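Local coordinates for protein thioredoxin (H-type,TRX-H) (PDB 5ZF2) that probably acts as a thioredoxin-like oxidoreductase and is a secreted effector that inhibits host ASK1-MAPK signalling cascades to promote pathogenesis during infection, at residues 3-8 and 54-59; 21-26 and 74-79; 40-45 and 96-101. All blocks are in the same frame, centred on the assembly; numbering follows the deposited sequence.

In the fold
The three contacts run across one thioredoxin fold, from the edge of the sheet to a pair of helices on one face. Contact 1 joins strand 2-4 to strand 52-57. Contact 2 lies near the centre of the chain and pairs strand 20-25 with strand 75-80. Strands 52-57 and 20-25 are neighbours in one sheet; the centres of contacts 1 and 2 are about 10 Å apart and those of contacts 1 and 3 about 19 Å. Contact 3 packs helix 30-43 against helix 94-102, its centre about 13 Å from that of contact 2, with side chains touching. The first segments follow in contact order, then the second segments, so each contact joins the chain's two halves.

Contact 1: residues 3-8 and 54-59; sequences EPYSDA and FKVNFD
Glu3 and Pro4 pair in parallel with Phe54 and Lys55, and two backbone hydrogen bonds hold them together. Lys55 N donates to Glu3 O at 2.9 Å. Tyr5 N then donates to Lys55 O at 2.8 Å. Glu3 O also takes a CA-H...O contact from Phe54 CA. On one face of the sheet the side chains of Glu3 and Phe54 lie side by side and point the same way. Glu3 CG sits between its backbone N and carbonyl carbon (chi1 68°), and the rest of the chain runs extended past the ring. Glu3 CD comes 3.3 Å from Phe54 CE1, with carboxylate and ring planes 34° apart. Arg52 forms a salt bridge with Glu3 OE1. Pro4 O lies at the ring edge, in plane, 4.0 Å from Phe54 CD1. This is the parallel pairing by which the N-terminal strand forms one edge of the thioredoxin sheet, beside strand 52-57. Ser6 follows as N-cap of helix 7-15, whose Ala9 and Ala13 also touch the Phe54 ring. Past the strand pairing, Tyr5 turns its CG anti to the backbone N (chi1 178°) and lies alongside Val56. Tyr5 CB meets Val56 CG2 at 3.7 Å, while Phe54 CB stands at the tyrosine ring edge. Ala64 of helix 62-68 touches both Tyr5 and Val56.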
loop_
_atom_site.group_PDB
_atom_site.type_symbol
_atom_site.label_atom_id
_atom_site.label_comp_id
_atom_site.label_asym_id
_atom_site.label_seq_id
_atom_site.Cartn_x
_atom_site.Cartn_y
_atom_site.Cartn_z
ATOM N N GLU A 3 3.399 -4.162 7.509
ATOM C CA GLU A 3 4.530 -5.071 7.578
ATOM C C GLU A 3 5.291 -5.005 6.268
ATOM O O GLU A 3 4.751 -4.533 5.256
ATOM C CB GLU A 3 4.063 -6.501 7.891
ATOM C CG GLU A 3 3.274 -7.188 6.795
ATOM C CD GLU A 3 2.385 -8.309 7.380
ATOM O OE1 GLU A 3 1.195 -8.056 7.698
ATOM O OE2 GLU A 3 2.893 -9.435 7.561
ATOM N N PRO A 4 6.563 -5.408 6.254
ATOM C CA PRO A 4 7.302 -5.473 4.997
ATOM C C PRO A 4 6.680 -6.514 4.088
ATOM O O PRO A 4 6.188 -7.553 4.544
ATOM C CB PRO A 4 8.720 -5.901 5.420
ATOM C CG PRO A 4 8.747 -5.851 6.887
ATOM C CD PRO A 4 7.342 -5.937 7.390
ATOM N N TYR A 5 6.724 -6.238 2.792
ATOM C CA TYR A 5 6.271 -7.226 1.831
ATOM C C TYR A 5 7.105 -8.500 1.933
ATOM O O TYR A 5 8.344 -8.462 1.971
ATOM C CB TYR A 5 6.344 -6.693 0.395
ATOM C CG TYR A 5 5.925 -7.759 -0.581
ATOM C CD1 TYR A 5 4.578 -7.953 -0.897
ATOM C CD2 TYR A 5 6.867 -8.634 -1.118
ATOM C CE1 TYR A 5 4.196 -8.960 -1.768
ATOM C CE2 TYR A 5 6.501 -9.634 -1.956
ATOM C CZ TYR A 5 5.173 -9.791 -2.291
ATOM O OH TYR A 5 4.862 -10.808 -3.156
ATOM N N SER A 6 6.400 -9.628 1.968
ATOM C CA SER A 6 6.953 -10.943 1.696
ATOM C C SER A 6 5.882 -11.721 0.963
ATOM O O SER A 6 4.688 -11.433 1.106
ATOM C CB SER A 6 7.376 -11.684 2.971
ATOM O OG SER A 6 6.252 -12.141 3.705
ATOM N N ASP A 7 6.329 -12.654 0.117
ATOM C CA ASP A 7 5.414 -13.516 -0.625
ATOM C C ASP A 7 4.408 -14.178 0.305
ATOM O O ASP A 7 3.198 -14.104 0.076
ATOM C CB ASP A 7 6.192 -14.592 -1.390
ATOM C CG ASP A 7 7.105 -14.015 -2.464
ATOM O OD1 ASP A 7 6.855 -12.866 -2.888
ATOM O OD2 ASP A 7 8.063 -14.721 -2.885
ATOM N N ALA A 8 4.892 -14.807 1.385
ATOM C CA ALA A 8 4.002 -15.615 2.212
ATOM C C ALA A 8 2.997 -14.752 2.968
ATOM O O ALA A 8 1.818 -15.110 3.073
ATOM C CB ALA A 8 4.810 -16.471 3.184
ATOM N N PHE A 54 1.216 -3.697 3.136
ATOM C CA PHE A 54 2.531 -4.259 2.860
ATOM C C PHE A 54 3.418 -3.212 2.201
ATOM O O PHE A 54 3.052 -2.647 1.164
ATOM C CB PHE A 54 2.432 -5.502 1.977
ATOM C CG PHE A 54 1.696 -6.610 2.636
ATOM C CD1 PHE A 54 2.374 -7.497 3.473
ATOM C CD2 PHE A 54 0.335 -6.753 2.450
ATOM C CE1 PHE A 54 1.701 -8.512 4.108
ATOM C CE2 PHE A 54 -0.359 -7.765 3.107
ATOM C CZ PHE A 54 0.334 -8.635 3.939
ATOM N N LYS A 55 4.578 -2.964 2.801
ATOM C CA LYS A 55 5.537 -2.009 2.266
ATOM C C LYS A 55 6.490 -2.743 1.332
ATOM O O LYS A 55 7.233 -3.639 1.763
ATOM C CB LYS A 55 6.295 -1.314 3.396
ATOM C CG LYS A 55 5.400 -0.516 4.371
ATOM C CD LYS A 55 5.171 0.929 3.915
ATOM C CE LYS A 55 4.421 1.745 4.983
ATOM N NZ LYS A 55 5.224 1.994 6.228
ATOM N N VAL A 56 6.455 -2.365 0.058
ATOM C CA VAL A 56 7.303 -2.928 -0.981
ATOM C C VAL A 56 8.432 -1.944 -1.241
ATOM O O VAL A 56 8.186 -0.789 -1.613
ATOM C CB VAL A 56 6.504 -3.195 -2.271
ATOM C CG1 VAL A 56 7.412 -3.815 -3.354
ATOM C CG2 VAL A 56 5.318 -4.119 -1.985
ATOM N N ASN A 57 9.668 -2.388 -1.016
ATOM C CA ASN A 57 10.821 -1.534 -1.246
ATOM C C ASN A 57 11.138 -1.557 -2.740
ATOM O O ASN A 57 11.582 -2.575 -3.283
ATOM C CB ASN A 57 12.004 -1.985 -0.395
ATOM C CG ASN A 57 13.206 -1.054 -0.516
ATOM O OD1 ASN A 57 13.481 -0.494 -1.579
ATOM N ND2 ASN A 57 13.919 -0.869 0.598
ATOM N N PHE A 58 10.905 -0.427 -3.406
ATOM C CA PHE A 58 11.168 -0.339 -4.842
ATOM C C PHE A 58 12.590 -0.782 -5.203
ATOM O O PHE A 58 12.815 -1.394 -6.256
ATOM C CB PHE A 58 10.902 1.092 -5.307
ATOM C CG PHE A 58 11.096 1.289 -6.782
ATOM C CD1 PHE A 58 12.348 1.619 -7.289
ATOM C CD2 PHE A 58 10.026 1.153 -7.657
ATOM C CE1 PHE A 58 12.546 1.801 -8.651
ATOM C CE2 PHE A 58 10.213 1.337 -9.035
ATOM C CZ PHE A 58 11.472 1.663 -9.520
ATOM N N ASP A 59 13.563 -0.495 -4.348
ATOM C CA ASP A 59 14.942 -0.806 -4.705
ATOM C C ASP A 59 15.284 -2.291 -4.572
ATOM O O ASP A 59 16.114 -2.786 -5.341
ATOM C CB ASP A 59 15.917 0.022 -3.862
ATOM C CG ASP A 59 15.873 1.504 -4.203
ATOM O OD1 ASP A 59 15.562 1.853 -5.361
ATOM O OD2 ASP A 59 16.173 2.329 -3.314
#

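Contact 2: residues 21-26 and 74-79; sequences LVDVYA and STLILY
Asp23 and Leu76 lie side by side on one face of the sheet, their side chains pointing the same way. The methyl Leu76 CD2 rests 3.5 Å from Asp23 OD1, so the buried acid side chain has an apolar neighbour here. Leu21 shares this face. Its CG is anti to the backbone N (chi1 176°), and its CD1 lies against the partner strand, 3.5 Å from Ile77 O. The same methyl packs on Leu76 CB. The other face carries Val22, Val24, Thr75 and Ile77. Val22 and Ile77 meet at their branch points, CB to CB at 4.2 Å. Val22 and Tyr79 cross obliquely, and Val22 CG2 touches Tyr79 CE1 at 3.7 Å. Phe68 of helix 62-68 touches Val22, Ile77 and Tyr79. These are central antiparallel strands of the thioredoxin sheet, 171° apart in direction. Val22 and Ile77 form a hydrogen-bonded pair: Val22 N gives to Ile77 O at 2.8 Å and Ile77 N returns to Val22 O at 2.9 Å. Val24 N donates to Thr75 O. Ser74 N donates to Val24 O by a more bent bond (132° at the hydrogen). Ser74 and Thr75 thus both face Val24 in a G1 beta bulge. Ser74 has a positive phi, and its side chain touches the Cys29-Cys32 CxxC pattern, consistent with a thioredoxin-type active site. Thr75 OG1 is hydrogen-bonded to Gln72 O.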
loop_
_atom_site.group_PDB
_atom_site.type_symbol
_atom_site.label_atom_id
_atom_site.label_comp_id
_atom_site.label_asym_id
_atom_site.label_seq_id
_atom_site.Cartn_x
_atom_site.Cartn_y
_atom_site.Cartn_z
ATOM N N LEU A 21 -3.422 -3.269 1.252
ATOM C CA LEU A 21 -2.806 -2.120 0.608
ATOM C C LEU A 21 -1.361 -2.471 0.302
ATOM O O LEU A 21 -0.588 -2.801 1.213
ATOM C CB LEU A 21 -2.867 -0.875 1.495
ATOM C CG LEU A 21 -2.142 0.301 0.866
ATOM C CD1 LEU A 21 -2.953 0.840 -0.333
ATOM C CD2 LEU A 21 -1.880 1.415 1.913
ATOM N N VAL A 22 -0.992 -2.374 -0.959
ATOM C CA VAL A 22 0.397 -2.493 -1.381
ATOM C C VAL A 22 0.944 -1.076 -1.508
ATOM O O VAL A 22 0.436 -0.278 -2.309
ATOM C CB VAL A 22 0.505 -3.266 -2.707
ATOM C CG1 VAL A 22 1.907 -3.148 -3.300
ATOM C CG2 VAL A 22 0.128 -4.727 -2.479
ATOM N N ASP A 23 1.980 -0.773 -0.738
ATOM C CA ASP A 23 2.536 0.572 -0.628
ATOM C C ASP A 23 3.987 0.498 -1.081
ATOM O O ASP A 23 4.856 0.052 -0.325
ATOM C CB ASP A 23 2.418 1.093 0.803
ATOM C CG ASP A 23 3.075 2.451 1.001
ATOM O OD1 ASP A 23 3.652 3.015 0.054
ATOM O OD2 ASP A 23 3.014 2.955 2.136
ATOM N N VAL A 24 4.250 0.956 -2.301
ATOM C CA VAL A 24 5.587 0.869 -2.884
ATOM C C VAL A 24 6.361 2.138 -2.567
ATOM O O VAL A 24 6.040 3.221 -3.076
ATOM C CB VAL A 24 5.525 0.649 -4.397
ATOM C CG1 VAL A 24 6.950 0.601 -4.963
ATOM C CG2 VAL A 24 4.756 -0.634 -4.715
ATOM N N TYR A 25 7.438 1.992 -1.813
ATOM C CA TYR A 25 8.173 3.137 -1.319
ATOM C C TYR A 25 9.617 3.042 -1.777
ATOM O O TYR A 25 10.071 2.013 -2.290
ATOM C CB TYR A 25 8.087 3.212 0.222
ATOM C CG TYR A 25 8.953 2.179 0.930
ATOM C CD1 TYR A 25 8.517 0.868 1.121
ATOM C CD2 TYR A 25 10.221 2.516 1.392
ATOM C CE1 TYR A 25 9.341 -0.079 1.748
ATOM C CE2 TYR A 25 11.033 1.583 2.012
ATOM C CZ TYR A 25 10.585 0.294 2.193
ATOM O OH TYR A 25 11.423 -0.612 2.826
ATOM N N ALA A 26 10.346 4.144 -1.575
ATOM C CA ALA A 26 11.786 4.173 -1.770
ATOM C C ALA A 26 12.393 4.996 -0.644
ATOM O O ALA A 26 11.817 6.006 -0.229
ATOM C CB ALA A 26 12.159 4.764 -3.133
ATOM N N SER A 74 6.161 5.488 -4.836
ATOM C CA SER A 74 4.954 6.206 -4.422
ATOM C C SER A 74 3.688 5.661 -5.075
ATOM O O SER A 74 2.669 6.363 -5.122
ATOM C CB SER A 74 5.071 7.723 -4.660
ATOM O OG SER A 74 4.919 8.069 -6.043
ATOM N N THR A 75 3.714 4.410 -5.545
ATOM C CA THR A 75 2.514 3.744 -6.051
ATOM C C THR A 75 1.796 3.075 -4.885
ATOM O O THR A 75 2.438 2.416 -4.052
ATOM C CB THR A 75 2.841 2.682 -7.114
ATOM O OG1 THR A 75 3.556 3.270 -8.205
ATOM C CG2 THR A 75 1.554 2.057 -7.656
ATOM N N LEU A 76 0.474 3.262 -4.816
ATOM C CA LEU A 76 -0.387 2.591 -3.839
ATOM C C LEU A 76 -1.407 1.771 -4.610
ATOM O O LEU A 76 -1.999 2.268 -5.586
ATOM C CB LEU A 76 -1.132 3.591 -2.939
ATOM C CG LEU A 76 -0.302 4.613 -2.164
ATOM C CD1 LEU A 76 -1.217 5.670 -1.492
ATOM C CD2 LEU A 76 0.519 3.878 -1.134
ATOM N N ILE A 77 -1.596 0.526 -4.200
ATOM C CA ILE A 77 -2.560 -0.360 -4.843
ATOM C C ILE A 77 -3.464 -0.944 -3.776
ATOM O O ILE A 77 -2.982 -1.558 -2.821
ATOM C CB ILE A 77 -1.890 -1.503 -5.614
ATOM C CG1 ILE A 77 -0.795 -0.950 -6.540
ATOM C CG2 ILE A 77 -3.002 -2.302 -6.371
ATOM C CD1 ILE A 77 0.101 -2.050 -7.142
ATOM N N LEU A 78 -4.764 -0.797 -3.952
ATOM C CA LEU A 78 -5.712 -1.262 -2.946
ATOM C C LEU A 78 -6.374 -2.525 -3.474
ATOM O O LEU A 78 -6.854 -2.550 -4.607
ATOM C CB LEU A 78 -6.761 -0.196 -2.614
ATOM C CG LEU A 78 -7.796 -0.624 -1.558
ATOM C CD1 LEU A 78 -7.126 -0.894 -0.171
ATOM C CD2 LEU A 78 -8.915 0.406 -1.406
ATOM N N TYR A 79 -6.375 -3.572 -2.662
ATOM C CA TYR A 79 -7.076 -4.807 -2.978
ATOM C C TYR A 79 -8.218 -5.011 -2.003
ATOM O O TYR A 79 -8.114 -4.661 -0.825
ATOM C CB TYR A 79 -6.143 -6.026 -2.901
ATOM C CG TYR A 79 -5.039 -6.021 -3.902
ATOM C CD1 TYR A 79 -3.915 -5.250 -3.698
ATOM C CD2 TYR A 79 -5.112 -6.798 -5.052
ATOM C CE1 TYR A 79 -2.884 -5.238 -4.602
ATOM C CE2 TYR A 79 -4.080 -6.785 -5.984
ATOM C CZ TYR A 79 -2.979 -6.001 -5.748
ATOM O OH TYR A 79 -1.945 -5.988 -6.627
#

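Contact 3: residues 40-45 and 96-101; sequences TPLFAQ and ALSDFL
Leu42 is the main bump. It projects from helix 30-43 onto the surface of helix 94-102 made by Leu97, Ser98 and Leu101. Its CG is anti to the carbonyl carbon (chi1 -63°), and the two methyls beyond it divide the work. Leu42 CD1 presses on the backbone, 3.6 Å from Ser98 N, and also meets Leu97 CB at 4.0 Å. Leu42 CD2 leans on Ser98 CB at 4.1 Å. In return, Leu101 sends CD1 into the hollow between Leu42 and Phe43. That methyl lies 4.1 Å from Leu42 CB and 4.0 Å from Phe43 CE1. The side chains of Phe43 and Leu101 cross at about a right angle. Phe43 also touches Leu21 of the central sheet, and Leu97 reaches Leu76 there. The contact between the two segments is apolar apart from one water. This water is 2.9 Å from Ser98 OG and donates weakly to Gln45 OE1. The last turn of helix 30-43, about residues 40-43, is weakly bonded, with a kink at Pro41 just before Leu42. Helix 94-102, the last of the chain, packs beside it against the sheet, the pairing of helices found on one face of the thioredoxin fold.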
loop_
_atom_site.group_PDB
_atom_site.type_symbol
_atom_site.label_atom_id
_atom_site.label_comp_id
_atom_site.label_asym_id
_atom_site.label_seq_id
_atom_site.Cartn_x
_atom_site.Cartn_y
_atom_site.Cartn_z
ATOM N N THR A 40 0.274 7.069 7.837
ATOM C CA THR A 40 0.410 6.413 9.143
ATOM C C THR A 40 -0.775 6.660 10.067
ATOM O O THR A 40 -1.351 5.674 10.552
ATOM C CB THR A 40 1.744 6.803 9.792
ATOM O OG1 THR A 40 2.810 6.336 8.950
ATOM C CG2 THR A 40 1.885 6.198 11.193
ATOM N N PRO A 41 -1.245 7.890 10.296
ATOM C CA PRO A 41 -2.452 8.041 11.121
ATOM C C PRO A 41 -3.692 7.452 10.475
ATOM O O PRO A 41 -4.578 6.962 11.184
ATOM C CB PRO A 41 -2.576 9.560 11.300
ATOM C CG PRO A 41 -1.849 10.125 10.142
ATOM C CD PRO A 41 -0.722 9.203 9.863
ATOM N N LEU A 42 -3.790 7.473 9.153
ATOM C CA LEU A 42 -4.962 6.871 8.534
ATOM C C LEU A 42 -5.017 5.371 8.810
ATOM O O LEU A 42 -6.104 4.821 9.004
ATOM C CB LEU A 42 -4.967 7.154 7.029
ATOM C CG LEU A 42 -5.074 8.630 6.625
ATOM C CD1 LEU A 42 -4.949 8.821 5.110
ATOM C CD2 LEU A 42 -6.393 9.210 7.136
ATOM N N PHE A 43 -3.863 4.702 8.856
ATOM C CA PHE A 43 -3.845 3.266 9.106
ATOM C C PHE A 43 -4.375 2.902 10.487
ATOM O O PHE A 43 -4.773 1.755 10.701
ATOM C CB PHE A 43 -2.423 2.718 8.954
ATOM C CG PHE A 43 -1.871 2.824 7.554
ATOM C CD1 PHE A 43 -2.735 2.892 6.459
ATOM C CD2 PHE A 43 -0.499 2.837 7.339
ATOM C CE1 PHE A 43 -2.241 2.971 5.153
ATOM C CE2 PHE A 43 0.017 2.931 6.040
ATOM C CZ PHE A 43 -0.859 2.975 4.950
ATOM N N ALA A 44 -4.373 3.835 11.433
ATOM C CA ALA A 44 -4.785 3.545 12.803
ATOM C C ALA A 44 -6.254 3.872 13.048
ATOM O O ALA A 44 -6.769 3.600 14.138
ATOM C CB ALA A 44 -3.913 4.332 13.784
ATOM N N GLN A 45 -6.924 4.466 12.072
ATOM C CA GLN A 45 -8.304 4.876 12.245
ATOM C C GLN A 45 -9.225 3.661 12.189
ATOM O O GLN A 45 -8.926 2.694 11.488
ATOM C CB GLN A 45 -8.697 5.876 11.158
ATOM C CG GLN A 45 -8.088 7.228 11.372
ATOM C CD GLN A 45 -8.430 8.198 10.267
ATOM O OE1 GLN A 45 -9.200 7.884 9.344
ATOM N NE2 GLN A 45 -7.862 9.396 10.353
ATOM N N ALA A 96 -7.356 13.125 -0.158
ATOM C CA ALA A 96 -7.399 12.176 -1.265
ATOM C C ALA A 96 -6.932 10.795 -0.826
ATOM O O ALA A 96 -7.512 9.780 -1.230
ATOM C CB ALA A 96 -6.550 12.682 -2.443
ATOM N N LEU A 97 -5.880 10.739 0.000
ATOM C CA LEU A 97 -5.381 9.464 0.504
ATOM C C LEU A 97 -6.408 8.793 1.406
ATOM O O LEU A 97 -6.613 7.574 1.327
ATOM C CB LEU A 97 -4.068 9.679 1.267
ATOM C CG LEU A 97 -2.898 10.157 0.409
ATOM C CD1 LEU A 97 -1.708 10.423 1.297
ATOM C CD2 LEU A 97 -2.508 9.096 -0.599
ATOM N N SER A 98 -7.037 9.567 2.295
ATOM C CA SER A 98 -8.152 9.049 3.085
ATOM C C SER A 98 -9.237 8.463 2.183
ATOM O O SER A 98 -9.734 7.355 2.413
ATOM C CB SER A 98 -8.727 10.162 3.956
ATOM O OG SER A 98 -9.876 9.719 4.627
ATOM N N ASP A 99 -9.620 9.194 1.150
ATOM C CA ASP A 99 -10.705 8.697 0.308
ATOM C C ASP A 99 -10.275 7.469 -0.487
ATOM O O ASP A 99 -11.089 6.568 -0.720
ATOM C CB ASP A 99 -11.186 9.808 -0.617
ATOM C CG ASP A 99 -12.459 9.435 -1.347
ATOM O OD1 ASP A 99 -13.491 9.204 -0.684
ATOM O OD2 ASP A 99 -12.404 9.344 -2.574
ATOM N N PHE A 100 -8.995 7.405 -0.873
ATOM C CA PHE A 100 -8.449 6.245 -1.579
ATOM C C PHE A 100 -8.624 4.967 -0.759
ATOM O O PHE A 100 -8.917 3.897 -1.307
ATOM C CB PHE A 100 -6.966 6.470 -1.881
ATOM C CG PHE A 100 -6.300 5.310 -2.594
ATOM C CD1 PHE A 100 -6.458 5.139 -3.960
ATOM C CD2 PHE A 100 -5.524 4.401 -1.888
ATOM C CE1 PHE A 100 -5.857 4.054 -4.618
ATOM C CE2 PHE A 100 -4.907 3.334 -2.524
ATOM C CZ PHE A 100 -5.060 3.164 -3.891
ATOM N N LEU A 101 -8.451 5.068 0.552
ATOM C CA LEU A 101 -8.591 3.913 1.432
ATOM C C LEU A 101 -10.034 3.582 1.760
ATOM O O LEU A 101 -10.329 2.423 2.072
ATOM C CB LEU A 101 -7.846 4.166 2.742
ATOM C CG LEU A 101 -6.324 4.311 2.570
ATOM C CD1 LEU A 101 -5.708 4.590 3.952
ATOM C CD2 LEU A 101 -5.743 3.052 1.946
HETATM O O HOH W 1 -10.166 10.518 7.428
#